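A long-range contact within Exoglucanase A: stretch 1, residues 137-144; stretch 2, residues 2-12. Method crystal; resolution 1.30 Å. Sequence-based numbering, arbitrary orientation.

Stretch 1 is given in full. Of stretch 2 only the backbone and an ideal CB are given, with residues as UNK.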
# COMPACT_ATOMS: atom_id res chain seq x y z
N TYR A 137 7.21 -24.85 -2.24
CA TYR A 137 6.48 -23.78 -1.58
C TYR A 137 5.01 -24.11 -1.38
O TYR A 137 4.23 -23.23 -0.98
CB TYR A 137 6.68 -22.45 -2.32
CG TYR A 137 8.16 -22.19 -2.51
CD1 TYR A 137 8.69 -21.97 -3.77
CD2 TYR A 137 9.02 -22.23 -1.42
CE1 TYR A 137 10.05 -21.77 -3.93
CE2 TYR A 137 10.37 -22.03 -1.57
CZ TYR A 137 10.88 -21.80 -2.82
OH TYR A 137 12.24 -21.59 -2.97
N GLU A 138 4.61 -25.36 -1.59
CA GLU A 138 3.21 -25.73 -1.37
C GLU A 138 2.78 -25.56 0.08
O GLU A 138 1.58 -25.43 0.34
CB GLU A 138 2.97 -27.16 -1.88
CG GLU A 138 3.06 -27.27 -3.39
CD GLU A 138 2.61 -28.60 -3.93
OE1 GLU A 138 2.55 -29.57 -3.14
OE2 GLU A 138 2.31 -28.68 -5.14
N SER A 139 3.72 -25.53 1.02
CA SER A 139 3.40 -25.42 2.43
C SER A 139 3.14 -23.99 2.89
O SER A 139 2.85 -23.78 4.07
CB SER A 139 4.53 -26.03 3.27
OG SER A 139 5.76 -25.38 2.99
N ILE A 140 3.26 -23.00 2.01
CA ILE A 140 2.96 -21.62 2.36
C ILE A 140 1.86 -21.10 1.44
O ILE A 140 1.52 -21.71 0.42
CB ILE A 140 4.20 -20.70 2.33
CG1 ILE A 140 4.72 -20.53 0.90
CG2 ILE A 140 5.27 -21.21 3.29
CD1 ILE A 140 5.82 -19.51 0.79
N ARG A 141 1.29 -19.96 1.82
CA ARG A 141 0.34 -19.23 0.99
C ARG A 141 1.00 -17.92 0.58
O ARG A 141 1.74 -17.33 1.37
CB ARG A 141 -0.94 -18.95 1.77
CG ARG A 141 -1.66 -20.20 2.24
CD ARG A 141 -2.80 -19.88 3.19
NE ARG A 141 -3.51 -21.09 3.55
CZ ARG A 141 -4.47 -21.17 4.47
NH1 ARG A 141 -4.84 -20.10 5.16
NH2 ARG A 141 -5.06 -22.33 4.70
N ILE A 142 0.73 -17.48 -0.64
CA ILE A 142 1.27 -16.22 -1.14
C ILE A 142 0.09 -15.30 -1.43
O ILE A 142 -0.80 -15.65 -2.21
CB ILE A 142 2.15 -16.42 -2.39
CG1 ILE A 142 3.32 -17.38 -2.08
CG2 ILE A 142 2.63 -15.07 -2.90
CD1 ILE A 142 3.09 -18.82 -2.51
N ALA A 143 0.07 -14.14 -0.77
CA ALA A 143 -0.90 -13.10 -1.08
C ALA A 143 -0.19 -12.12 -2.01
O ALA A 143 0.71 -11.41 -1.58
CB ALA A 143 -1.40 -12.40 0.18
N ALA A 144 -0.57 -12.13 -3.27
CA ALA A 144 0.06 -11.30 -4.29
C ALA A 144 -0.77 -10.03 -4.44
O ALA A 144 -1.93 -10.08 -4.87
CB ALA A 144 0.12 -12.07 -5.61
N UNK A 2 -1.82 -28.02 -3.78
CA UNK A 2 -2.55 -29.24 -3.45
C UNK A 2 -3.57 -29.07 -2.31
O UNK A 2 -4.66 -29.63 -2.39
CB UNK A 2 -1.55 -30.34 -3.07
N UNK A 3 -3.24 -28.32 -1.25
CA UNK A 3 -4.29 -27.91 -0.31
C UNK A 3 -5.37 -27.12 -1.03
O UNK A 3 -5.13 -26.47 -2.05
CB UNK A 3 -3.70 -27.08 0.83
N UNK A 4 -6.59 -27.20 -0.50
CA UNK A 4 -7.69 -26.48 -1.13
C UNK A 4 -7.48 -24.97 -1.00
O UNK A 4 -6.86 -24.47 -0.05
CB UNK A 4 -9.03 -26.89 -0.51
N UNK A 5 -7.98 -24.25 -2.00
CA UNK A 5 -7.85 -22.80 -2.05
C UNK A 5 -8.92 -22.19 -1.16
O UNK A 5 -10.11 -22.45 -1.34
CB UNK A 5 -7.97 -22.28 -3.48
N UNK A 6 -8.51 -21.38 -0.18
CA UNK A 6 -9.42 -20.91 0.86
C UNK A 6 -9.99 -19.54 0.53
O UNK A 6 -9.48 -18.80 -0.32
CB UNK A 6 -8.70 -20.86 2.21
N UNK A 7 -11.06 -19.19 1.24
CA UNK A 7 -11.70 -17.89 1.07
C UNK A 7 -10.82 -16.75 1.57
O UNK A 7 -10.79 -15.67 0.97
CB UNK A 7 -13.04 -17.87 1.80
N UNK A 8 -10.13 -16.95 2.69
CA UNK A 8 -9.31 -15.91 3.30
C UNK A 8 -8.01 -16.56 3.76
O UNK A 8 -7.99 -17.24 4.80
CB UNK A 8 -10.04 -15.23 4.46
N UNK A 9 -6.91 -16.38 3.02
CA UNK A 9 -5.65 -17.03 3.40
C UNK A 9 -5.10 -16.54 4.72
O UNK A 9 -4.28 -17.24 5.34
CB UNK A 9 -4.60 -16.81 2.31
N UNK A 10 -5.54 -15.37 5.20
CA UNK A 10 -5.06 -14.82 6.46
C UNK A 10 -5.73 -15.41 7.69
O UNK A 10 -5.18 -15.30 8.79
CB UNK A 10 -5.26 -13.30 6.46
N UNK A 11 -6.90 -16.04 7.55
CA UNK A 11 -7.64 -16.49 8.72
C UNK A 11 -6.87 -17.60 9.43
O UNK A 11 -6.53 -18.62 8.83
CB UNK A 11 -9.04 -16.97 8.32
N UNK A 12 -6.60 -17.40 10.72
CA UNK A 12 -5.85 -18.37 11.49
C UNK A 12 -4.39 -18.51 11.10
O UNK A 12 -3.74 -19.46 11.53
CB UNK A 12 -6.53 -19.74 11.37

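Position 2 begins the stretch with its ideal CB sideways to stretch 1, 4.2 Å from Glu138 OE1. A small side chain, or one that could donate to a carboxylate, would suit. The deposited residue is Ala2, whose CB stays 4.2 Å from Glu138 OE1. Water 1 links the backbones here, donating to Glu138 O (3.1 Å) and accepting a weak bond from Ala2 N (3.5 Å).

At position 3 CA-to-CB points toward stretch 1, yet the ideal CB finds nothing of it within 5.5 Å, so there is room for several types. The phi/psi of -58/151 admits proline without requiring it. Pro3 is found, and its CG comes to 4.3 Å from Glu138 O.

Positions 4 and 5 receive little guidance: CB is out of reach at 4 and points away at 5. They hold Val4 and His5, whose ring nitrogens are hydrogen-bonded elsewhere in the structure.

Position 6 turns toward stretch 1, with the ideal CB 4.6 Å from Arg141 NH2. An acid could use the charge, while an aliphatic or aromatic group could cover the flat guanidinium. Val6, chi1 m, takes the second course: CG2 lies over one face, and the closest pair is CG1 to Arg141 NH2 at 3.9 Å.

Position 7 is out of reach, and many residues would serve; it is Asp7. At 8 CB points away, so a side chain would more naturally serve its own stretch, where a type I turn starts. Asn8 does this, its OD1 accepting from the backbone N of residue 10 at 3.0 Å.

Position 9 directs its ideal CB to 3.7 Å from Arg141 CD, favouring compact apolar groups. Its phi of -65°, at the second place of the turn, suits proline well. Pro9 packs CB at 3.8 Å from Arg141 CD. Its carbonyl contributes independently of side-chain identity: Arg141 NH1 donates to Pro9 O at 2.9 Å and 149°, with the acceptor near the guanidinium plane.

At position 10 CB points away, so only a long side chain could return to stretch 1. Tyr10, chi1 m, does so: its OH reaches Ala143 CB at 3.2 Å, and CZ lies 3.9 Å from that same CB.

Position 11 is sideways with nothing near its CB, leaving the choice wide; Ala11 closes the turn through N to Asn8 O (3.2 Å). Water 2 accepts from Arg141 NH1 (2.7 Å) and donates to Asn8 O (2.8 Å) and Ala11 O (2.7 Å).

Position 12 has phi 69°, which favours glycine, and Gly12 is found.

Stretch 2 (2-12) APVHVDNPYAG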
# COMPACT_ATOMS: atom_id res chain seq x y z
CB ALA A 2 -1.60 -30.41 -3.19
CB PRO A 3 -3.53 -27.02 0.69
CG PRO A 3 -2.16 -27.58 0.70
CD PRO A 3 -1.89 -28.04 -0.71
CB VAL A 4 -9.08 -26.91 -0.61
CG1 VAL A 4 -9.23 -28.42 -0.64
CG2 VAL A 4 -9.32 -26.35 0.78
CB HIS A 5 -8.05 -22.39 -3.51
CG HIS A 5 -7.77 -20.95 -3.78
ND1 HIS A 5 -6.49 -20.46 -3.98
CD2 HIS A 5 -8.60 -19.89 -3.92
CE1 HIS A 5 -6.55 -19.17 -4.22
NE2 HIS A 5 -7.81 -18.79 -4.19
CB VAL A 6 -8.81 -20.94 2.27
CG1 VAL A 6 -8.39 -22.36 2.66
CG2 VAL A 6 -7.64 -19.96 2.39
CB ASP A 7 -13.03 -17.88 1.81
CG ASP A 7 -13.62 -16.50 1.89
OD1 ASP A 7 -14.01 -15.96 0.83
OD2 ASP A 7 -13.64 -15.92 3.00
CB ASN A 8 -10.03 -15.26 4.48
CG ASN A 8 -9.17 -14.21 5.16
OD1 ASN A 8 -8.07 -13.90 4.69
ND2 ASN A 8 -9.64 -13.67 6.27
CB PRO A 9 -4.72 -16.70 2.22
CG PRO A 9 -5.24 -15.38 1.72
CD PRO A 9 -6.74 -15.48 1.86
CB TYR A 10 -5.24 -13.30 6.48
CG TYR A 10 -4.45 -12.56 5.43
CD1 TYR A 10 -3.17 -12.08 5.69
CD2 TYR A 10 -4.99 -12.31 4.17
CE1 TYR A 10 -2.45 -11.40 4.73
CE2 TYR A 10 -4.28 -11.63 3.20
CZ TYR A 10 -3.01 -11.17 3.48
OH TYR A 10 -2.32 -10.49 2.51
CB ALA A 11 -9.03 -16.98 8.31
O HOH W 1 -0.51 -25.39 -1.90
O HOH W 2 -7.18 -19.41 6.31
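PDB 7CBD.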